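Local coordinates for putative aminopeptidase (Leishmania major, PDB 5NTH), which probably removes amino acids from the N-termini of peptides as a manganese-dependent metalloaminopeptidase of the M17 family, at residues A[115-120]-A[152-157]; A[146-151]-A[185-190]; A[210-215]-A[332-337]; A[429-434]-A[453-458]; A[446-451]-A[528-533]. All blocks are in the same frame, centred on the assembly; numbering follows the deposited sequence.

Interaction 1 (A[115-120]-A[152-157]); sequences YRADSM and ANAVAR
A154 directs its CB at the first turn of the helix starting at A117, and its methyl group settles between two residues one turn apart. A117 CB and A154 CB meet at 3.9 Å, and M120 CB approaches A154 CB at the same separation. The backbones come close because the side chains here are so small: the CA atoms of A117 and A154 are 5.3 Å apart, and A154 CB also lies 3.4 Å from A117 O. M120 contributes its base alone. Its CG is turned anti to the carbonyl carbon (chi1 -72°), and the extended chain beyond leads away from A154 toward V151.

R157 reaches the same turn from one side with a chain extended from CG to NE. A117 O lies at the edge of its guanidinium, near the plane, where R157 NH2 makes a weak hydrogen bond to A117 O of 3.0 Å, bent to 127° at the hydrogen. Stronger holds on this guanidinium come from S121, which bonds NE, and from G453 O, which bonds NH1. The D118 side chain turns the other way. D118 OD1 receives R116 NH1 in a salt bridge of 2.9 Å, and S119 N donates to D118 OD1 from the same face of the carboxylate at 2.8 Å. D118 OD2 bonds Y465 of the second subunit.

The contact thus joins the start of helix 117-127 to the later part of helix 148-156 and R157 after it. On its other flanks helix 148-156 packs against helix 203-221 through A152, N153 and A156, and against strand 181-185 through V155.

Interaction 2 (A[146-151]-A[185-190]); sequences GSETAV and MSSRAA
E148 and S187 make the polar link of this contact: S187 OG donates to E148 OE2 over 2.9 Å, using the anti lone pair of that oxygen, the one away from OE1. The carboxylate is held weakly on its own side too, since G146 N points at both oxygens, 3.4 Å from OE1 and from OE2 of E148. A bend at chi2 (89°) swings E148 CD round, and the carboxylate at its end lies over the start of its own helix while still facing S187.

Van der Waals contact is centred on the M185 sulphur. M185 SD stands 4.0 Å from V151 CG1, with the two side chains sliding past each other in opposite directions. It is equally far, 4.0 Å, from E148 CG, where the two chains cross at about a right angle. A189 adds its methyl group to the carboxylate end, A189 CB lying 3.5 Å from E148 OE2. The buried carboxylate thus has S187 OG and, weakly, G146 N as polar partners, with the A189 methyl beside it, and A190 CB approaches the E148 stem more loosely.

Helix 148-156 follows strand 137-142 and precedes strand 181-185, which lie parallel and adjacent in a mixed sheet. This is a beta-alpha-beta crossover, with the start of the helix packed on the end of the second strand, in the N-terminal domain assigned to the macro clan.

Interaction 3 (A[210-215]-A[332-337]); sequences CTSVQL and FIAVVR
S212 faces A334 across two helices that run nearly antiparallel, at 165° with their short axes 9.2 Å apart, and its side chain carries a hydroxyl into the interface. At its base, S212 CB lies 4.0 Å from A334 CB, a contact of two small groups that goes with the 6.1 Å separation of their CA atoms. One bond further, chi1 of -91° carries the hydroxyl about 30° off the usual staggered position. There S212 OG rests 3.5 Å from A334 CB and a little further from I333 CB. The oxygen does not lack polar partners in this apolar setting: it is hydrogen-bonded to C330 O, two residues ahead of 332-337 on the same helix, and it accepts a water hydrogen, with S212 OG 2.6 Å from the water oxygen.

That water continues the path across the interface by accepting from R337 NH1, 2.7 Å away. R337 reaches it with a chain extended from CG to NE, and I333 CG2 of its own helix sits over one face of the guanidinium, toward the rim. T211 CG2 meets R337 NH1 at 3.6 Å, the two side chains crossing at about a right angle. At the other end of the contact L215 CD2 touches I333 CD1 loosely, at 4.4 Å.

Helix 203-221 is thereby set against helix 323-341. Y239 of helix 229-243 covers L215, I333 and R337 together, V528 and F532 of helix 528-536 pack on S212 and A334, and helix 148-156 lies against C210 and V213.

Interaction 4 (A[429-434]-A[453-458]); sequences SKHAGV and GDLCYP
V434 N donates to Y457 O in a nearly straight hydrogen bond of 3.0 Å (158° at the hydrogen), its donor lying above the carbonyl plane. A second bond runs from A432 N to L455 O at 3.1 Å, although the position of that oxygen is less certain. Between them Y457 N reaches A432 O at 2.8 Å, but the angle of 129° makes this bond weak. The pairs A432-C456, G433-Y457 and V434-P458 define a parallel register.

On the side of A432, C456, V434 and P458, V434 CG2 meets C456 SG at 3.8 Å. Before the strands begin, L455 lies over one face of the H431 imidazole: L455 CD1 is 4.0 Å from the ring centroid and 24° off its normal, a CH-pi contact. C456 O sits at the ring edge, 3.5 Å from H431 CD2, while H431 NE2 is bonded to T111 O. L460 of the second subunit also packs on H431, and Y457 and P458 of that subunit pack on P458 and Y457.

Strand 432-436, helix 439-452 and strand 456-458 form a beta-alpha-beta crossover, which ends the mixed sheet of the catalytic domain with 456-458 as an outermost strand within this chain.

Interaction 5 (A[446-451]-A[528-533]); sequences ISAGLQ and VTLVFE
L530 is the first residue of 528-533 to meet the partner helix, and it does so with one branch. Its CG is anti to the backbone N (chi1 178°), and the CD1 methyl beyond settles on bare backbone: L530 CD1 lies 3.2 Å from G449 N and 3.4 Å from G449 CA. The same methyl is 4.1 Å from A448 CB, and the main chain of L530 takes part too, its O being 3.7 Å from A448 CB.

One turn on, E533 CB meets A448 CB at 3.7 Å, so that A448 CB touches both residues. Bent at chi2, the E533 chain then runs past Q451, with E533 OE1 3.7 Å from Q451 CB; the amide and carboxylate planes are 64° apart. These polar ends are committed to other partners: E533 OE2 to R536 and T149, and the Q451 amide to Y115.

The axes of the two helices cross at 118°, 8.2 Å apart. Helix 528-536 is further flanked by helix 323-341, through V531 and F532, and by helix 203-221, through V528 and T529, while L530 also touches C456 of strand 456-458.

How the interactions relate
Interactions 1 and 2 share helix 148-156, and their centres are 11 Å apart. This helix also meets helix 203-221 of interaction 3, where A156 O lies 2.8 Å from Q214 NE2. The N-terminal domain is tied to the catalytic one by polar pairs: N153 ND2 is 2.7 Å from D454 OD1, joining interactions 1 and 4, and T149 OG1 is 2.9 Å from E533 OE2, joining 2 and 5. D454 OD2 bonds weakly to L530 N, linking 4 with 5. All five contacts lie away from the metal site; in interaction 4, G433 lies about 13 Å from bound actinonin. Interactions 1 and 4 both touch the second subunit.

Interaction 1 (A[115-120]-A[152-157])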
# COMPACT_ATOMS: atom_id res chain seq x y z
N TYR A 115 9.16 -15.57 -39.94
CA TYR A 115 10.46 -15.01 -40.32
C TYR A 115 11.30 -14.60 -39.11
O TYR A 115 12.45 -14.26 -39.27
CB TYR A 115 10.26 -13.78 -41.21
CG TYR A 115 9.22 -13.97 -42.29
CD1 TYR A 115 9.20 -15.13 -43.09
CD2 TYR A 115 8.24 -13.00 -42.52
CE1 TYR A 115 8.25 -15.32 -44.07
CE2 TYR A 115 7.27 -13.19 -43.50
CZ TYR A 115 7.27 -14.34 -44.29
OH TYR A 115 6.31 -14.52 -45.26
N ARG A 116 10.71 -14.60 -37.91
CA ARG A 116 11.35 -14.20 -36.66
C ARG A 116 11.93 -12.83 -36.70
O ARG A 116 13.08 -12.64 -36.38
CB ARG A 116 12.39 -15.23 -36.18
CG ARG A 116 11.76 -16.50 -35.60
CD ARG A 116 10.86 -16.19 -34.39
NE ARG A 116 11.21 -17.07 -33.30
CZ ARG A 116 11.72 -16.69 -32.14
NH1 ARG A 116 11.93 -15.40 -31.86
NH2 ARG A 116 12.04 -17.61 -31.23
N ALA A 117 11.09 -11.87 -37.05
CA ALA A 117 11.43 -10.45 -37.06
C ALA A 117 11.86 -9.88 -35.70
O ALA A 117 12.50 -8.84 -35.65
CB ALA A 117 10.25 -9.65 -37.59
N ASP A 118 11.48 -10.55 -34.62
CA ASP A 118 11.93 -10.15 -33.29
C ASP A 118 13.42 -10.35 -33.09
O ASP A 118 14.11 -9.49 -32.58
CB ASP A 118 11.13 -10.86 -32.16
CG ASP A 118 10.85 -12.33 -32.44
OD1 ASP A 118 11.53 -12.96 -33.28
OD2 ASP A 118 9.91 -12.86 -31.82
N SER A 119 13.91 -11.52 -33.47
CA SER A 119 15.31 -11.82 -33.36
C SER A 119 16.15 -10.96 -34.31
O SER A 119 17.26 -10.56 -33.99
CB SER A 119 15.51 -13.30 -33.62
OG SER A 119 14.82 -14.04 -32.62
N MET A 120 15.59 -10.66 -35.48
CA MET A 120 16.25 -9.79 -36.45
C MET A 120 16.48 -8.43 -35.84
O MET A 120 17.56 -7.88 -35.95
CB MET A 120 15.40 -9.61 -37.71
CG MET A 120 15.33 -10.83 -38.61
SD MET A 120 14.51 -10.51 -40.21
CE MET A 120 14.78 -12.12 -40.95
N ALA A 152 11.82 -5.06 -43.58
CA ALA A 152 11.95 -3.61 -43.59
C ALA A 152 11.61 -3.02 -42.20
O ALA A 152 12.36 -2.19 -41.66
CB ALA A 152 11.11 -2.98 -44.66
N ASN A 153 10.49 -3.50 -41.64
CA ASN A 153 10.08 -3.17 -40.27
C ASN A 153 11.12 -3.54 -39.21
O ASN A 153 11.52 -2.67 -38.46
CB ASN A 153 8.73 -3.84 -39.96
CG ASN A 153 8.13 -3.42 -38.60
OD1 ASN A 153 8.47 -2.39 -38.04
ND2 ASN A 153 7.22 -4.22 -38.08
N ALA A 154 11.55 -4.81 -39.17
CA ALA A 154 12.50 -5.34 -38.15
C ALA A 154 13.82 -4.60 -38.07
O ALA A 154 14.44 -4.48 -36.99
CB ALA A 154 12.79 -6.81 -38.41
N VAL A 155 14.24 -4.09 -39.21
CA VAL A 155 15.48 -3.38 -39.27
C VAL A 155 15.29 -1.94 -38.94
O VAL A 155 16.05 -1.40 -38.16
CB VAL A 155 16.10 -3.48 -40.67
CG1 VAL A 155 17.34 -2.59 -40.78
CG2 VAL A 155 16.47 -4.93 -40.97
N ALA A 156 14.31 -1.31 -39.57
CA ALA A 156 14.00 0.11 -39.35
C ALA A 156 13.85 0.44 -37.88
O ALA A 156 14.39 1.43 -37.38
CB ALA A 156 12.72 0.49 -40.06
N ARG A 157 13.12 -0.43 -37.18
CA ARG A 157 12.74 -0.18 -35.81
C ARG A 157 13.88 -0.49 -34.88
O ARG A 157 13.76 -0.16 -33.70
CB ARG A 157 11.51 -1.02 -35.41
CG ARG A 157 11.81 -2.48 -35.17
CD ARG A 157 10.58 -3.26 -34.74
NE ARG A 157 10.88 -4.69 -34.64
CZ ARG A 157 9.99 -5.69 -34.61
NH1 ARG A 157 8.69 -5.42 -34.65
NH2 ARG A 157 10.41 -6.96 -34.52

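Interaction 2 (A[146-151]-A[185-190])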
# COMPACT_ATOMS: atom_id res chain seq x y z
N GLY A 146 8.64 -12.94 -49.61
CA GLY A 146 7.45 -12.81 -48.76
C GLY A 146 7.73 -12.17 -47.41
O GLY A 146 6.82 -11.65 -46.76
N SER A 147 8.99 -12.18 -47.00
CA SER A 147 9.43 -11.59 -45.77
C SER A 147 9.88 -10.09 -45.87
O SER A 147 10.19 -9.46 -44.85
CB SER A 147 10.51 -12.48 -45.17
OG SER A 147 11.72 -12.46 -45.91
N GLU A 148 9.82 -9.49 -47.05
CA GLU A 148 10.31 -8.12 -47.23
C GLU A 148 9.75 -7.08 -46.26
O GLU A 148 10.51 -6.26 -45.73
CB GLU A 148 10.10 -7.63 -48.66
CG GLU A 148 10.92 -8.38 -49.71
CD GLU A 148 10.22 -9.60 -50.29
OE1 GLU A 148 8.96 -9.61 -50.44
OE2 GLU A 148 10.94 -10.57 -50.60
N THR A 149 8.45 -7.08 -46.01
CA THR A 149 7.89 -6.02 -45.13
C THR A 149 8.29 -6.23 -43.66
O THR A 149 8.57 -5.28 -42.97
CB THR A 149 6.36 -5.85 -45.28
OG1 THR A 149 5.73 -7.08 -44.97
CG2 THR A 149 6.00 -5.47 -46.70
N ALA A 150 8.34 -7.48 -43.21
CA ALA A 150 8.82 -7.81 -41.88
C ALA A 150 10.29 -7.44 -41.67
O ALA A 150 10.68 -6.89 -40.64
CB ALA A 150 8.60 -9.28 -41.61
N VAL A 151 11.11 -7.72 -42.67
CA VAL A 151 12.48 -7.26 -42.67
C VAL A 151 12.53 -5.73 -42.70
O VAL A 151 13.23 -5.13 -41.90
CB VAL A 151 13.28 -7.83 -43.86
CG1 VAL A 151 14.72 -7.32 -43.87
CG2 VAL A 151 13.31 -9.35 -43.79
N MET A 185 18.98 -8.29 -48.74
CA MET A 185 18.28 -9.54 -48.55
C MET A 185 18.72 -10.61 -49.57
O MET A 185 19.02 -10.28 -50.73
CB MET A 185 16.79 -9.31 -48.67
CG MET A 185 16.23 -8.46 -47.54
SD MET A 185 14.48 -8.11 -47.80
CE MET A 185 14.64 -6.80 -49.04
N SER A 186 18.71 -11.87 -49.15
CA SER A 186 19.00 -12.97 -50.08
C SER A 186 17.94 -13.05 -51.23
O SER A 186 18.30 -13.22 -52.40
CB SER A 186 19.23 -14.31 -49.36
OG SER A 186 18.13 -14.67 -48.55
N SER A 187 16.66 -12.87 -50.91
CA SER A 187 15.59 -12.79 -51.92
C SER A 187 15.70 -11.49 -52.69
O SER A 187 16.07 -10.46 -52.11
CB SER A 187 14.18 -12.82 -51.29
OG SER A 187 13.57 -11.51 -51.31
N ARG A 188 15.30 -11.53 -53.97
CA ARG A 188 15.37 -10.36 -54.85
C ARG A 188 14.01 -9.81 -55.26
O ARG A 188 13.94 -8.90 -56.09
CB ARG A 188 16.17 -10.69 -56.11
CG ARG A 188 17.64 -11.02 -55.87
CD ARG A 188 18.41 -11.22 -57.20
NE ARG A 188 18.45 -9.95 -57.93
CZ ARG A 188 17.90 -9.69 -59.11
NH1 ARG A 188 18.00 -8.48 -59.61
NH2 ARG A 188 17.26 -10.64 -59.81
N ALA A 189 12.95 -10.29 -54.62
CA ALA A 189 11.56 -9.94 -54.97
C ALA A 189 11.22 -8.44 -54.98
O ALA A 189 10.41 -7.98 -55.79
CB ALA A 189 10.61 -10.67 -54.06
N ALA A 190 11.83 -7.69 -54.08
CA ALA A 190 11.70 -6.23 -54.08
C ALA A 190 12.24 -5.59 -55.37
O ALA A 190 11.76 -4.51 -55.81
CB ALA A 190 12.39 -5.63 -52.85

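Interaction 3 (A[210-215]-A[332-337])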
# COMPACT_ATOMS: atom_id res chain seq x y z
N CYS A 210 9.96 2.03 -43.91
CA CYS A 210 11.07 2.38 -43.02
C CYS A 210 10.91 3.80 -42.52
O CYS A 210 10.97 4.02 -41.33
CB CYS A 210 12.42 2.21 -43.70
SG CYS A 210 12.86 0.48 -43.94
N THR A 211 10.68 4.74 -43.43
CA THR A 211 10.47 6.15 -43.06
C THR A 211 9.31 6.31 -42.09
O THR A 211 9.43 7.05 -41.10
CB THR A 211 10.23 7.03 -44.30
OG1 THR A 211 11.43 7.11 -45.08
CG2 THR A 211 9.81 8.45 -43.94
N SER A 212 8.19 5.65 -42.38
CA SER A 212 7.03 5.71 -41.51
C SER A 212 7.23 5.04 -40.16
O SER A 212 6.75 5.55 -39.16
CB SER A 212 5.75 5.14 -42.18
OG SER A 212 5.03 6.16 -42.87
N VAL A 213 7.87 3.88 -40.10
CA VAL A 213 8.10 3.24 -38.81
C VAL A 213 8.96 4.19 -37.94
O VAL A 213 8.62 4.51 -36.80
CB VAL A 213 8.82 1.90 -38.96
CG1 VAL A 213 9.49 1.47 -37.67
CG2 VAL A 213 7.87 0.81 -39.39
N GLN A 214 10.06 4.66 -38.50
CA GLN A 214 10.92 5.58 -37.79
C GLN A 214 10.34 6.96 -37.45
O GLN A 214 10.70 7.52 -36.41
CB GLN A 214 12.23 5.74 -38.53
CG GLN A 214 13.12 4.56 -38.26
CD GLN A 214 14.42 4.67 -38.98
OE1 GLN A 214 14.62 5.61 -39.71
NE2 GLN A 214 15.29 3.71 -38.78
N LEU A 215 9.50 7.53 -38.31
CA LEU A 215 8.80 8.75 -37.94
C LEU A 215 7.93 8.43 -36.72
O LEU A 215 7.82 9.20 -35.77
CB LEU A 215 7.93 9.27 -39.07
CG LEU A 215 7.06 10.46 -38.70
CD1 LEU A 215 7.81 11.53 -37.92
CD2 LEU A 215 6.46 11.07 -39.94
N PHE A 332 -1.10 5.73 -42.46
CA PHE A 332 -1.74 6.58 -43.50
C PHE A 332 -0.74 7.15 -44.52
O PHE A 332 -0.97 7.10 -45.72
CB PHE A 332 -2.51 7.72 -42.85
CG PHE A 332 -3.13 8.68 -43.82
CD1 PHE A 332 -4.36 8.41 -44.41
CD2 PHE A 332 -2.54 9.90 -44.07
CE1 PHE A 332 -4.96 9.33 -45.26
CE2 PHE A 332 -3.13 10.82 -44.91
CZ PHE A 332 -4.34 10.53 -45.52
N ILE A 333 0.39 7.65 -44.03
CA ILE A 333 1.40 8.32 -44.86
C ILE A 333 2.01 7.35 -45.84
O ILE A 333 2.14 7.67 -47.02
CB ILE A 333 2.48 8.93 -43.96
CG1 ILE A 333 1.85 10.10 -43.22
CG2 ILE A 333 3.72 9.34 -44.76
CD1 ILE A 333 2.78 10.82 -42.26
N ALA A 334 2.39 6.17 -45.34
CA ALA A 334 3.02 5.15 -46.13
C ALA A 334 2.08 4.59 -47.21
O ALA A 334 2.46 4.46 -48.38
CB ALA A 334 3.47 4.03 -45.24
N VAL A 335 0.85 4.28 -46.79
CA VAL A 335 -0.19 3.84 -47.71
C VAL A 335 -0.43 4.87 -48.79
O VAL A 335 -0.30 4.55 -49.95
CB VAL A 335 -1.52 3.59 -47.00
CG1 VAL A 335 -2.63 3.39 -48.02
CG2 VAL A 335 -1.40 2.36 -46.13
N VAL A 336 -0.76 6.09 -48.43
CA VAL A 336 -0.90 7.13 -49.44
C VAL A 336 0.33 7.28 -50.32
O VAL A 336 0.21 7.54 -51.52
CB VAL A 336 -1.28 8.46 -48.82
CG1 VAL A 336 -1.07 9.63 -49.78
CG2 VAL A 336 -2.71 8.42 -48.36
N ARG A 337 1.52 7.17 -49.75
CA ARG A 337 2.74 7.29 -50.54
C ARG A 337 2.83 6.18 -51.56
O ARG A 337 3.31 6.40 -52.68
CB ARG A 337 3.98 7.27 -49.66
CG ARG A 337 4.42 8.65 -49.29
CD ARG A 337 5.47 8.67 -48.20
NE ARG A 337 5.94 10.04 -47.94
CZ ARG A 337 6.67 10.40 -46.88
NH1 ARG A 337 7.05 9.51 -45.96
NH2 ARG A 337 7.01 11.67 -46.74
O HOH W 1 6.20 7.15 -45.02

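Interaction 4 (A[429-434]-A[453-458])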
# COMPACT_ATOMS: atom_id res chain seq x y z
N SER A 429 3.91 -8.52 -23.80
CA SER A 429 4.44 -7.20 -24.18
C SER A 429 4.79 -7.01 -25.64
O SER A 429 5.18 -5.92 -26.03
CB SER A 429 5.66 -6.89 -23.34
OG SER A 429 6.51 -8.03 -23.35
N LYS A 430 4.66 -8.08 -26.42
CA LYS A 430 4.95 -8.07 -27.86
C LYS A 430 3.70 -8.19 -28.71
O LYS A 430 3.71 -7.75 -29.84
CB LYS A 430 5.87 -9.23 -28.24
CG LYS A 430 6.96 -9.58 -27.21
CD LYS A 430 8.32 -8.97 -27.51
CE LYS A 430 9.34 -9.47 -26.49
NZ LYS A 430 9.81 -10.88 -26.68
N HIS A 431 2.65 -8.83 -28.20
CA HIS A 431 1.36 -8.98 -28.92
C HIS A 431 0.32 -7.95 -28.48
O HIS A 431 -0.05 -7.89 -27.30
CB HIS A 431 0.75 -10.33 -28.64
CG HIS A 431 1.54 -11.47 -29.15
ND1 HIS A 431 2.67 -11.92 -28.52
CD2 HIS A 431 1.34 -12.31 -30.19
CE1 HIS A 431 3.15 -12.97 -29.16
NE2 HIS A 431 2.36 -13.22 -30.19
N ALA A 432 -0.18 -7.16 -29.42
CA ALA A 432 -1.32 -6.34 -29.15
C ALA A 432 -2.56 -7.23 -28.93
O ALA A 432 -2.61 -8.40 -29.30
CB ALA A 432 -1.57 -5.39 -30.31
N GLY A 433 -3.56 -6.63 -28.29
CA GLY A 433 -4.88 -7.25 -28.07
C GLY A 433 -5.87 -6.74 -29.08
O GLY A 433 -6.02 -5.53 -29.23
N VAL A 434 -6.50 -7.66 -29.81
CA VAL A 434 -7.44 -7.28 -30.84
C VAL A 434 -8.84 -7.68 -30.37
O VAL A 434 -9.10 -8.83 -30.03
CB VAL A 434 -7.13 -7.95 -32.17
CG1 VAL A 434 -8.18 -7.55 -33.21
CG2 VAL A 434 -5.74 -7.55 -32.65
N GLY A 453 5.38 -8.69 -38.62
CA GLY A 453 6.16 -8.63 -37.39
C GLY A 453 5.67 -7.67 -36.30
O GLY A 453 6.39 -7.42 -35.34
N ASP A 454 4.48 -7.08 -36.48
CA ASP A 454 3.77 -6.30 -35.45
C ASP A 454 2.66 -7.23 -34.91
O ASP A 454 1.50 -7.19 -35.33
CB ASP A 454 3.10 -5.05 -36.04
CG ASP A 454 4.08 -3.91 -36.35
OD1 ASP A 454 5.31 -4.05 -36.19
OD2 ASP A 454 3.60 -2.82 -36.75
N LEU A 455 3.03 -8.05 -33.94
CA LEU A 455 2.18 -9.13 -33.51
C LEU A 455 0.87 -8.71 -32.80
O LEU A 455 0.70 -7.58 -32.37
CB LEU A 455 2.98 -10.09 -32.63
CG LEU A 455 4.32 -10.57 -33.17
CD1 LEU A 455 4.99 -11.51 -32.17
CD2 LEU A 455 4.15 -11.27 -34.49
N CYS A 456 -0.01 -9.70 -32.71
CA CYS A 456 -1.42 -9.52 -32.43
C CYS A 456 -1.96 -10.77 -31.84
O CYS A 456 -1.50 -11.86 -32.16
CB CYS A 456 -2.17 -9.38 -33.72
SG CYS A 456 -2.29 -7.71 -34.25
N TYR A 457 -3.01 -10.61 -31.04
CA TYR A 457 -3.70 -11.78 -30.52
C TYR A 457 -5.07 -11.38 -30.10
O TYR A 457 -5.21 -10.34 -29.49
CB TYR A 457 -2.94 -12.40 -29.36
CG TYR A 457 -3.40 -13.78 -29.13
CD1 TYR A 457 -2.89 -14.83 -29.86
CD2 TYR A 457 -4.43 -14.04 -28.23
CE1 TYR A 457 -3.36 -16.13 -29.68
CE2 TYR A 457 -4.91 -15.33 -28.04
CZ TYR A 457 -4.38 -16.37 -28.77
OH TYR A 457 -4.82 -17.64 -28.56
N PRO A 458 -6.09 -12.19 -30.46
CA PRO A 458 -7.48 -11.94 -30.12
C PRO A 458 -7.76 -11.80 -28.64
O PRO A 458 -7.25 -12.56 -27.86
CB PRO A 458 -8.19 -13.20 -30.64
CG PRO A 458 -7.36 -13.66 -31.79
CD PRO A 458 -5.97 -13.41 -31.28

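Interaction 5 (A[446-451]-A[528-533])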
# COMPACT_ATOMS: atom_id res chain seq x y z
N ILE A 446 -4.83 -10.73 -37.23
CA ILE A 446 -3.81 -11.64 -36.67
C ILE A 446 -2.77 -11.96 -37.73
O ILE A 446 -1.56 -11.89 -37.49
CB ILE A 446 -4.43 -12.93 -36.10
CG1 ILE A 446 -5.38 -12.62 -34.93
CG2 ILE A 446 -3.39 -13.92 -35.60
CD1 ILE A 446 -5.06 -11.42 -34.08
N SER A 447 -3.26 -12.29 -38.91
CA SER A 447 -2.39 -12.61 -40.04
C SER A 447 -1.56 -11.47 -40.54
O SER A 447 -0.45 -11.71 -41.01
CB SER A 447 -3.23 -13.12 -41.21
OG SER A 447 -3.77 -14.36 -40.83
N ALA A 448 -2.07 -10.25 -40.51
CA ALA A 448 -1.25 -9.14 -40.95
C ALA A 448 -0.15 -8.90 -39.92
O ALA A 448 0.94 -8.49 -40.24
CB ALA A 448 -2.10 -7.91 -41.17
N GLY A 449 -0.44 -9.23 -38.68
CA GLY A 449 0.55 -9.23 -37.64
C GLY A 449 1.65 -10.25 -37.82
O GLY A 449 2.80 -9.97 -37.53
N LEU A 450 1.33 -11.44 -38.28
CA LEU A 450 2.37 -12.46 -38.49
C LEU A 450 3.25 -12.12 -39.66
O LEU A 450 4.45 -12.38 -39.64
CB LEU A 450 1.75 -13.83 -38.75
CG LEU A 450 0.87 -14.39 -37.66
CD1 LEU A 450 0.31 -15.76 -38.04
CD2 LEU A 450 1.65 -14.41 -36.34
N GLN A 451 2.65 -11.58 -40.71
CA GLN A 451 3.39 -11.18 -41.89
C GLN A 451 4.19 -9.92 -41.66
O GLN A 451 5.23 -9.77 -42.24
CB GLN A 451 2.47 -10.98 -43.11
CG GLN A 451 2.13 -12.24 -43.91
CD GLN A 451 3.35 -12.96 -44.49
OE1 GLN A 451 3.54 -14.16 -44.20
NE2 GLN A 451 4.17 -12.26 -45.32
N VAL A 528 2.45 0.64 -37.63
CA VAL A 528 2.67 1.17 -38.97
C VAL A 528 2.64 0.07 -40.02
O VAL A 528 2.08 0.24 -41.10
CB VAL A 528 4.05 1.84 -39.07
CG1 VAL A 528 4.36 2.22 -40.51
CG2 VAL A 528 4.12 3.07 -38.17
N THR A 529 3.29 -1.05 -39.69
CA THR A 529 3.45 -2.16 -40.61
C THR A 529 2.32 -3.19 -40.44
O THR A 529 2.08 -4.01 -41.35
CB THR A 529 4.82 -2.84 -40.42
OG1 THR A 529 5.86 -1.85 -40.41
CG2 THR A 529 5.14 -3.79 -41.56
N LEU A 530 1.64 -3.16 -39.29
CA LEU A 530 0.49 -4.01 -39.12
C LEU A 530 -0.57 -3.58 -40.14
O LEU A 530 -1.08 -4.40 -40.90
CB LEU A 530 -0.03 -3.93 -37.70
CG LEU A 530 -1.29 -4.75 -37.42
CD1 LEU A 530 -1.10 -6.26 -37.57
CD2 LEU A 530 -1.77 -4.38 -36.04
N VAL A 531 -0.83 -2.28 -40.17
CA VAL A 531 -1.87 -1.66 -40.99
C VAL A 531 -1.56 -1.67 -42.49
O VAL A 531 -2.45 -1.85 -43.32
CB VAL A 531 -2.07 -0.21 -40.55
CG1 VAL A 531 -2.81 0.62 -41.57
CG2 VAL A 531 -2.83 -0.19 -39.25
N PHE A 532 -0.31 -1.44 -42.83
CA PHE A 532 0.13 -1.60 -44.19
C PHE A 532 -0.19 -3.02 -44.67
O PHE A 532 -0.82 -3.17 -45.70
CB PHE A 532 1.62 -1.30 -44.28
CG PHE A 532 2.09 -1.03 -45.67
CD1 PHE A 532 2.50 -2.05 -46.48
CD2 PHE A 532 2.09 0.28 -46.18
CE1 PHE A 532 2.94 -1.79 -47.77
CE2 PHE A 532 2.53 0.55 -47.47
CZ PHE A 532 2.96 -0.48 -48.26
N GLU A 533 0.18 -4.04 -43.91
CA GLU A 533 -0.11 -5.43 -44.33
C GLU A 533 -1.60 -5.69 -44.41
O GLU A 533 -2.10 -6.13 -45.45
CB GLU A 533 0.50 -6.47 -43.37
CG GLU A 533 1.90 -6.87 -43.76
CD GLU A 533 2.00 -7.56 -45.13
OE1 GLU A 533 1.17 -8.46 -45.43
OE2 GLU A 533 2.94 -7.20 -45.91